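Local coordinates for protein putative eukaryotic translation initiation factor eIF-4E (Leishmania major, PDB 5WB5) that probably binds the 7-methylguanosine cap, including the cap 4 structure of trypanosomatid mRNAs, as a translation initiation factor, at residues R63-L68 against S75-F80; E56-M61 against N140-T145. All blocks are in the same frame, centred on the assembly; numbering follows the deposited sequence.

Interaction 1 of 2, residues R63-L68 against S75-F80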
ATOM      1  N   ARG A  63      -2.719  12.247   0.230  1.00 23.40           N
ATOM      2  CA  ARG A  63      -2.280  13.617   0.461  1.00 23.24           C
ATOM      3  C   ARG A  63      -1.355  13.689   1.666  1.00 38.20           C
ATOM      4  O   ARG A  63      -0.290  14.314   1.611  1.00 30.73           O
ATOM      5  CB  ARG A  63      -3.490  14.528   0.668  1.00 23.27           C
ATOM      6  CG  ARG A  63      -3.151  16.003   0.848  1.00 47.29           C
ATOM      7  CD  ARG A  63      -4.340  16.762   1.423  1.00 45.13           C
ATOM      8  NE  ARG A  63      -5.521  16.616   0.579  1.00 35.07           N
ATOM      9  CZ  ARG A  63      -6.776  16.689   1.012  1.00 24.87           C
ATOM     10  NH1 ARG A  63      -7.038  16.900   2.293  1.00 43.52           N
ATOM     11  NH2 ARG A  63      -7.777  16.539   0.151  1.00 62.41           N
ATOM     12  N   TYR A  64      -1.744  13.051   2.767  1.00 38.90           N
ATOM     13  CA  TYR A  64      -0.973  13.173   4.000  1.00 49.55           C
ATOM     14  C   TYR A  64       0.052  12.059   4.194  1.00 58.24           C
ATOM     15  O   TYR A  64       0.707  12.020   5.240  1.00 62.54           O
ATOM     16  CB  TYR A  64      -1.918  13.240   5.203  1.00 42.79           C
ATOM     17  CG  TYR A  64      -2.651  14.562   5.285  1.00 34.12           C
ATOM     18  CD1 TYR A  64      -1.972  15.734   5.602  1.00 24.54           C
ATOM     19  CD2 TYR A  64      -4.015  14.643   5.033  1.00 42.40           C
ATOM     20  CE1 TYR A  64      -2.632  16.944   5.671  1.00 54.25           C
ATOM     21  CE2 TYR A  64      -4.683  15.848   5.102  1.00 44.74           C
ATOM     22  CZ  TYR A  64      -3.987  16.996   5.419  1.00 63.68           C
ATOM     23  OH  TYR A  64      -4.652  18.196   5.485  1.00 40.93           O
ATOM     24  N   MET A  65       0.224  11.171   3.221  1.00 54.49           N
ATOM     25  CA  MET A  65       1.308  10.201   3.277  1.00 42.66           C
ATOM     26  C   MET A  65       2.620  10.849   2.854  1.00 50.84           C
ATOM     27  O   MET A  65       2.644  11.820   2.092  1.00 45.70           O
ATOM     28  CB  MET A  65       1.020   9.005   2.371  1.00 69.93           C
ATOM     29  CG  MET A  65       0.108   7.960   2.982  1.00 82.24           C
ATOM     30  SD  MET A  65      -0.325   6.647   1.817  1.00 49.44           S
ATOM     31  CE  MET A  65       1.285   6.002   1.381  1.00 83.01           C
ATOM     32  N   LYS A  66       3.718  10.298   3.354  1.00 59.45           N
ATOM     33  CA  LYS A  66       5.009  10.833   2.947  1.00 39.81           C
ATOM     34  C   LYS A  66       5.495  10.113   1.692  1.00 35.99           C
ATOM     35  O   LYS A  66       5.347   8.891   1.581  1.00 26.14           O
ATOM     36  CB  LYS A  66       6.036  10.672   4.064  1.00 51.38           C
ATOM     37  CG  LYS A  66       5.678  11.403   5.360  1.00 64.76           C
ATOM     38  CD  LYS A  66       5.846  12.910   5.230  1.00 74.08           C
ATOM     39  CE  LYS A  66       5.358  13.638   6.477  1.00 81.36           C
ATOM     40  NZ  LYS A  66       6.024  13.157   7.717  1.00 58.17           N
ATOM     41  N   PRO A  67       6.057  10.824   0.716  1.00 23.36           N
ATOM     42  CA  PRO A  67       6.577  10.144  -0.472  1.00 27.03           C
ATOM     43  C   PRO A  67       7.771   9.269  -0.131  1.00 49.27           C
ATOM     44  O   PRO A  67       8.516   9.529   0.817  1.00 61.78           O
ATOM     45  CB  PRO A  67       6.974  11.296  -1.401  1.00 29.44           C
ATOM     46  CG  PRO A  67       7.208  12.445  -0.503  1.00 22.81           C
ATOM     47  CD  PRO A  67       6.243  12.282   0.637  1.00 25.55           C
ATOM     48  N   LEU A  68       7.944   8.215  -0.927  1.00 68.31           N
ATOM     49  CA  LEU A  68       9.052   7.296  -0.706  1.00 54.64           C
ATOM     50  C   LEU A  68      10.391   7.963  -0.986  1.00 30.52           C
ATOM     51  O   LEU A  68      11.395   7.623  -0.353  1.00 26.41           O
ATOM     52  CB  LEU A  68       8.879   6.057  -1.580  1.00 49.99           C
ATOM     53  CG  LEU A  68       7.498   5.400  -1.509  1.00 45.57           C
ATOM     54  CD1 LEU A  68       7.384   4.307  -2.552  1.00 73.19           C
ATOM     55  CD2 LEU A  68       7.230   4.846  -0.121  1.00 43.75           C
ATOM     56  N   SER A  75      12.070   1.865   6.507  1.00 60.43           N
ATOM     57  CA  SER A  75      10.659   2.107   6.760  1.00 45.57           C
ATOM     58  C   SER A  75       9.826   1.179   5.887  1.00 43.43           C
ATOM     59  O   SER A  75      10.280   0.698   4.846  1.00 44.66           O
ATOM     60  CB  SER A  75      10.283   3.568   6.484  1.00 76.65           C
ATOM     61  OG  SER A  75      10.965   4.447   7.360  1.00 79.16           O
ATOM     62  N   GLN A  76       8.597   0.920   6.326  1.00 39.00           N
ATOM     63  CA  GLN A  76       7.683   0.105   5.535  1.00 50.67           C
ATOM     64  C   GLN A  76       6.261   0.623   5.668  1.00 39.71           C
ATOM     65  O   GLN A  76       5.761   0.800   6.787  1.00 59.17           O
ATOM     66  CB  GLN A  76       7.725  -1.372   5.949  1.00 77.24           C
ATOM     67  CG  GLN A  76       9.119  -1.977   5.994  1.00 80.93           C
ATOM     68  CD  GLN A  76       9.117  -3.467   6.299  1.00 98.57           C
ATOM     69  OE1 GLN A  76      10.147  -4.130   6.180  1.00103.81           O
ATOM     70  NE2 GLN A  76       7.965  -4.002   6.696  1.00 94.40           N
ATOM     71  N   TYR A  77       5.634   0.863   4.512  1.00 60.65           N
ATOM     72  CA  TYR A  77       4.196   1.072   4.400  1.00 41.64           C
ATOM     73  C   TYR A  77       3.518  -0.277   4.202  1.00 25.90           C
ATOM     74  O   TYR A  77       3.939  -1.069   3.354  1.00 36.19           O
ATOM     75  CB  TYR A  77       3.848   1.978   3.211  1.00 26.73           C
ATOM     76  CG  TYR A  77       4.055   3.466   3.401  1.00 25.13           C
ATOM     77  CD1 TYR A  77       3.618   4.117   4.551  1.00 36.26           C
ATOM     78  CD2 TYR A  77       4.673   4.226   2.416  1.00 31.30           C
ATOM     79  CE1 TYR A  77       3.804   5.479   4.714  1.00 25.26           C
ATOM     80  CE2 TYR A  77       4.863   5.588   2.570  1.00 24.59           C
ATOM     81  CZ  TYR A  77       4.426   6.209   3.720  1.00 50.04           C
ATOM     82  OH  TYR A  77       4.615   7.564   3.874  1.00 29.63           O
ATOM     83  N   HIS A  78       2.468  -0.528   4.974  1.00 34.00           N
ATOM     84  CA  HIS A  78       1.598  -1.677   4.773  1.00 36.68           C
ATOM     85  C   HIS A  78       0.205  -1.155   4.462  1.00 40.41           C
ATOM     86  O   HIS A  78      -0.212  -0.136   5.013  1.00 38.88           O
ATOM     87  CB  HIS A  78       1.549  -2.587   6.008  1.00 51.18           C
ATOM     88  CG  HIS A  78       2.892  -2.888   6.598  1.00 64.77           C
ATOM     89  ND1 HIS A  78       3.526  -4.099   6.426  1.00 50.39           N
ATOM     90  CD2 HIS A  78       3.718  -2.137   7.366  1.00 62.99           C
ATOM     91  CE1 HIS A  78       4.687  -4.080   7.058  1.00 66.40           C
ATOM     92  NE2 HIS A  78       4.828  -2.902   7.637  1.00 53.17           N
ATOM     93  N   PHE A  79      -0.515  -1.851   3.590  1.00 56.27           N
ATOM     94  CA  PHE A  79      -1.850  -1.426   3.174  1.00 55.60           C
ATOM     95  C   PHE A  79      -2.665  -2.697   2.979  1.00 26.70           C
ATOM     96  O   PHE A  79      -2.504  -3.385   1.968  1.00 27.67           O
ATOM     97  CB  PHE A  79      -1.782  -0.590   1.901  1.00 64.03           C
ATOM     98  CG  PHE A  79      -3.081   0.061   1.524  1.00 51.24           C
ATOM     99  CD1 PHE A  79      -3.531   1.180   2.201  1.00 45.16           C
ATOM    100  CD2 PHE A  79      -3.840  -0.436   0.477  1.00 48.82           C
ATOM    101  CE1 PHE A  79      -4.723   1.785   1.850  1.00 50.79           C
ATOM    102  CE2 PHE A  79      -5.030   0.163   0.123  1.00 53.37           C
ATOM    103  CZ  PHE A  79      -5.471   1.276   0.808  1.00 56.49           C
ATOM    104  N   PHE A  80      -3.517  -3.020   3.952  1.00 26.77           N
ATOM    105  CA  PHE A  80      -4.179  -4.320   3.986  1.00 38.25           C
ATOM    106  C   PHE A  80      -5.670  -4.157   4.222  1.00 27.27           C
ATOM    107  O   PHE A  80      -6.112  -3.188   4.842  1.00 38.28           O
ATOM    108  CB  PHE A  80      -3.590  -5.223   5.079  1.00 39.48           C
ATOM    109  CG  PHE A  80      -2.349  -5.948   4.655  1.00 58.53           C
ATOM    110  CD1 PHE A  80      -1.176  -5.253   4.412  1.00 28.94           C
ATOM    111  CD2 PHE A  80      -2.356  -7.324   4.491  1.00 35.83           C
ATOM    112  CE1 PHE A  80      -0.031  -5.917   4.013  1.00 29.81           C
ATOM    113  CE2 PHE A  80      -1.217  -7.994   4.094  1.00 28.60           C
ATOM    114  CZ  PHE A  80      -0.049  -7.288   3.856  1.00 33.38           C
TER
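Y77 reaches out from its strand into the turn after helix 55-64 and meets three residues in succession, M65, K66 and L68, each with a different part of its side chain: a face, the hydroxyl and an edge. M65 lies over one face. Its side chain runs opposite to that of the tyrosine, and the bend at its last torsion (chi3 59°) brings the methyl CE above the middle of the ring, 3.9 Å from the Y77 centroid and 13° off the normal. This is a CH-pi contact; the sulfur, M65 SD, stands 5.2 Å from the same centroid and adds a Met-aromatic component. L68 comes in at the edge, where its branch CD2 packs 3.7 Å from Y77 CD2. At the far end of the ring Y77 OH donates a 2.7 Å hydrogen bond to K66 O. The hydroxyl approaches in the carbonyl plane, on a lone pair, at a C=O...O angle of 116°. Tyrosine suits the place because a flat apolar face and a polar end are both needed: the ring bridges from the sheet to the segment after the helix, while the OH satisfies a carbonyl that belongs to no regular helix. M65 and Y77 both touch L29 of strand 22-32, M65 and L68 also rest on W138 of helix 133-147, and the backbone of Y77 is hydrogen-bonded to M169 of strand 164-171.

Interaction 2 of 2, residues E56-M61 against N140-T145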
ATOM      1  N   GLU A  56     -12.445   9.094  -1.933  1.00 26.89           N
ATOM      2  CA  GLU A  56     -12.057  10.386  -1.376  1.00 41.97           C
ATOM      3  C   GLU A  56     -11.159  10.209  -0.160  1.00 26.68           C
ATOM      4  O   GLU A  56     -10.123  10.875  -0.038  1.00 26.96           O
ATOM      5  CB  GLU A  56     -13.302  11.198  -1.011  1.00 70.95           C
ATOM      6  CG  GLU A  56     -14.183  11.578  -2.195  1.00 30.89           C
ATOM      7  CD  GLU A  56     -15.122  10.462  -2.624  1.00 37.43           C
ATOM      8  OE1 GLU A  56     -14.951   9.320  -2.149  1.00 53.84           O
ATOM      9  OE2 GLU A  56     -16.037  10.726  -3.433  1.00 24.63           O
ATOM     10  N   GLU A  57     -11.554   9.328   0.765  1.00 52.93           N
ATOM     11  CA  GLU A  57     -10.701   9.033   1.911  1.00 25.24           C
ATOM     12  C   GLU A  57      -9.335   8.542   1.454  1.00 34.66           C
ATOM     13  O   GLU A  57      -8.304   8.923   2.021  1.00 24.96           O
ATOM     14  CB  GLU A  57     -11.362   7.988   2.811  1.00 33.56           C
ATOM     15  CG  GLU A  57     -12.549   8.496   3.597  1.00 44.67           C
ATOM     16  CD  GLU A  57     -12.939   7.569   4.734  1.00 62.91           C
ATOM     17  OE1 GLU A  57     -12.717   6.344   4.615  1.00 58.43           O
ATOM     18  OE2 GLU A  57     -13.460   8.066   5.755  1.00 72.11           O
ATOM     19  N   PHE A  58      -9.314   7.685   0.432  1.00 25.90           N
ATOM     20  CA  PHE A  58      -8.053   7.168  -0.084  1.00 42.57           C
ATOM     21  C   PHE A  58      -7.151   8.302  -0.551  1.00 31.71           C
ATOM     22  O   PHE A  58      -5.958   8.340  -0.222  1.00 31.57           O
ATOM     23  CB  PHE A  58      -8.333   6.188  -1.222  1.00 40.08           C
ATOM     24  CG  PHE A  58      -7.112   5.780  -1.990  1.00 61.40           C
ATOM     25  CD1 PHE A  58      -6.241   4.833  -1.484  1.00 36.44           C
ATOM     26  CD2 PHE A  58      -6.846   6.334  -3.227  1.00 63.59           C
ATOM     27  CE1 PHE A  58      -5.124   4.451  -2.198  1.00 30.65           C
ATOM     28  CE2 PHE A  58      -5.729   5.957  -3.943  1.00 23.48           C
ATOM     29  CZ  PHE A  58      -4.869   5.015  -3.430  1.00 23.67           C
ATOM     30  N   PHE A  59      -7.704   9.249  -1.312  1.00 23.88           N
ATOM     31  CA  PHE A  59      -6.871  10.330  -1.827  1.00 33.29           C
ATOM     32  C   PHE A  59      -6.456  11.305  -0.731  1.00 58.64           C
ATOM     33  O   PHE A  59      -5.382  11.908  -0.823  1.00 43.67           O
ATOM     34  CB  PHE A  59      -7.588  11.048  -2.965  1.00 38.30           C
ATOM     35  CG  PHE A  59      -7.485  10.323  -4.276  1.00 22.89           C
ATOM     36  CD1 PHE A  59      -6.306  10.352  -5.005  1.00 22.57           C
ATOM     37  CD2 PHE A  59      -8.551   9.591  -4.765  1.00 23.55           C
ATOM     38  CE1 PHE A  59      -6.200   9.678  -6.202  1.00 32.00           C
ATOM     39  CE2 PHE A  59      -8.450   8.915  -5.961  1.00 23.89           C
ATOM     40  CZ  PHE A  59      -7.272   8.959  -6.683  1.00 43.11           C
ATOM     41  N   VAL A  60      -7.260  11.456   0.322  1.00 23.97           N
ATOM     42  CA  VAL A  60      -6.823  12.261   1.463  1.00 43.17           C
ATOM     43  C   VAL A  60      -5.643  11.586   2.156  1.00 65.15           C
ATOM     44  O   VAL A  60      -4.622  12.223   2.465  1.00 38.79           O
ATOM     45  CB  VAL A  60      -7.994  12.494   2.433  1.00 62.58           C
ATOM     46  CG1 VAL A  60      -7.522  13.205   3.684  1.00 81.04           C
ATOM     47  CG2 VAL A  60      -9.083  13.314   1.761  1.00 67.77           C
ATOM     48  N   MET A  61      -5.775  10.285   2.421  1.00 27.38           N
ATOM     49  CA  MET A  61      -4.657   9.501   2.928  1.00 42.57           C
ATOM     50  C   MET A  61      -3.407   9.754   2.096  1.00 45.49           C
ATOM     51  O   MET A  61      -2.345  10.092   2.630  1.00 72.49           O
ATOM     52  CB  MET A  61      -5.026   8.016   2.914  1.00 40.60           C
ATOM     53  CG  MET A  61      -3.952   7.079   3.443  1.00 46.72           C
ATOM     54  SD  MET A  61      -4.275   5.362   2.989  1.00 34.27           S
ATOM     55  CE  MET A  61      -3.794   5.381   1.265  1.00 45.97           C
ATOM     56  N   ASN A 140       0.228   4.015  -8.280  1.00 21.05           N
ATOM     57  CA  ASN A 140      -0.514   3.189  -9.225  1.00 20.94           C
ATOM     58  C   ASN A 140      -0.954   1.880  -8.585  1.00 28.47           C
ATOM     59  O   ASN A 140      -2.098   1.443  -8.767  1.00 45.17           O
ATOM     60  CB  ASN A 140       0.334   2.920 -10.467  1.00 57.09           C
ATOM     61  CG  ASN A 140       0.474   4.142 -11.356  1.00 37.50           C
ATOM     62  OD1 ASN A 140      -0.316   5.083 -11.277  1.00 20.80           O
ATOM     63  ND2 ASN A 140       1.482   4.130 -12.217  1.00 41.52           N
ATOM     64  N   VAL A 141      -0.064   1.237  -7.826  1.00 32.21           N
ATOM     65  CA  VAL A 141      -0.420  -0.034  -7.201  1.00 29.00           C
ATOM     66  C   VAL A 141      -1.460   0.180  -6.110  1.00 27.57           C
ATOM     67  O   VAL A 141      -2.367  -0.642  -5.930  1.00 21.11           O
ATOM     68  CB  VAL A 141       0.837  -0.736  -6.658  1.00 29.90           C
ATOM     69  CG1 VAL A 141       0.464  -2.026  -5.936  1.00 27.65           C
ATOM     70  CG2 VAL A 141       1.795  -1.030  -7.797  1.00 21.25           C
ATOM     71  N   LEU A 142      -1.361   1.285  -5.369  1.00 21.18           N
ATOM     72  CA  LEU A 142      -2.380   1.569  -4.363  1.00 32.78           C
ATOM     73  C   LEU A 142      -3.743   1.791  -5.011  1.00 43.43           C
ATOM     74  O   LEU A 142      -4.765   1.287  -4.521  1.00 62.05           O
ATOM     75  CB  LEU A 142      -1.967   2.786  -3.535  1.00 21.26           C
ATOM     76  CG  LEU A 142      -1.074   2.488  -2.334  1.00 33.55           C
ATOM     77  CD1 LEU A 142      -0.385   3.759  -1.856  1.00 41.50           C
ATOM     78  CD2 LEU A 142      -1.903   1.870  -1.210  1.00 43.42           C
ATOM     79  N   MET A 143      -3.775   2.547  -6.114  1.00 45.85           N
ATOM     80  CA  MET A 143      -5.032   2.798  -6.810  1.00 32.56           C
ATOM     81  C   MET A 143      -5.605   1.509  -7.381  1.00 31.54           C
ATOM     82  O   MET A 143      -6.823   1.308  -7.369  1.00 38.63           O
ATOM     83  CB  MET A 143      -4.828   3.826  -7.924  1.00 37.12           C
ATOM     84  CG  MET A 143      -4.593   5.245  -7.433  1.00 39.61           C
ATOM     85  SD  MET A 143      -4.502   6.458  -8.761  1.00 62.75           S
ATOM     86  CE  MET A 143      -3.081   5.857  -9.662  1.00 58.25           C
ATOM     87  N   ALA A 144      -4.745   0.628  -7.894  1.00 22.43           N
ATOM     88  CA  ALA A 144      -5.214  -0.666  -8.377  1.00 20.77           C
ATOM     89  C   ALA A 144      -5.758  -1.512  -7.233  1.00 70.48           C
ATOM     90  O   ALA A 144      -6.725  -2.263  -7.410  1.00 25.79           O
ATOM     91  CB  ALA A 144      -4.081  -1.397  -9.093  1.00 38.54           C
ATOM     92  N   THR A 145      -5.151  -1.405  -6.053  1.00 34.21           N
ATOM     93  CA  THR A 145      -5.648  -2.147  -4.903  1.00 44.62           C
ATOM     94  C   THR A 145      -7.052  -1.685  -4.536  1.00 32.81           C
ATOM     95  O   THR A 145      -7.997  -2.484  -4.501  1.00 34.38           O
ATOM     96  CB  THR A 145      -4.695  -1.981  -3.717  1.00 52.79           C
ATOM     97  OG1 THR A 145      -3.370  -2.358  -4.110  1.00 42.21           O
ATOM     98  CG2 THR A 145      -5.135  -2.850  -2.539  1.00 21.72           C
TER
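Two of the helices that back the curved sheet of the eIF4E fold pack side by side here, helix 55-64 against helix 133-147. The short segments run nearly antiparallel, at 159°, and their axes come no closer than 11.6 Å, a distance bridged by side chains. F58 points toward the partner helix, its first torsion near 180° (chi1 170°) carrying the ring outward, and presents its rim: F58 CZ lies 3.7 Å from L142 CB, which sits in the plane of the ring. F58 CE2 also lies 3.7 Å from M143 CG, which meets the ring obliquely, the methionine chain crossing the phenylalanine at about a right angle. A flat ring can thus slot in beside two consecutive residues of the opposing helix. In the eIF4E fold such helices lie on the convex side of the antiparallel sheet, and F79 of strand 75-81 accordingly touches M61, L142 and T145 from the sheet side. F59 broadens the contact on another flank. Its ring has F58 CD2 over its centre, 3.9 Å above the plane, and M143 SD stands 5.4 Å from the F59 centroid in an oblique Met-aromatic contact. Methionine suits that position: its unbranched chain offers CG to F58 and the sulfur to F59. Both F59 and M143 also pack against the chain of another protein.

In the fold
The two contacts have centres about 11 Å apart and share helix 55-64: its body provides one side of interaction 2, and the residues just after it one side of interaction 1. F79, on the strand of interaction 1, joins them into one apolar core, with F79 CD2 3.5 Å from L142 CD2 and F79 CE1 3.8 Å from M61 CE. M65 CE is a looser neighbour of L142 CD1 at 4.3 Å. Residues of both contacts also meet the chain of another protein, consistent with the helical side of the fold serving as a partner-binding surface, as in relatives. In those relatives the cap is bound on the concave side of the sheet.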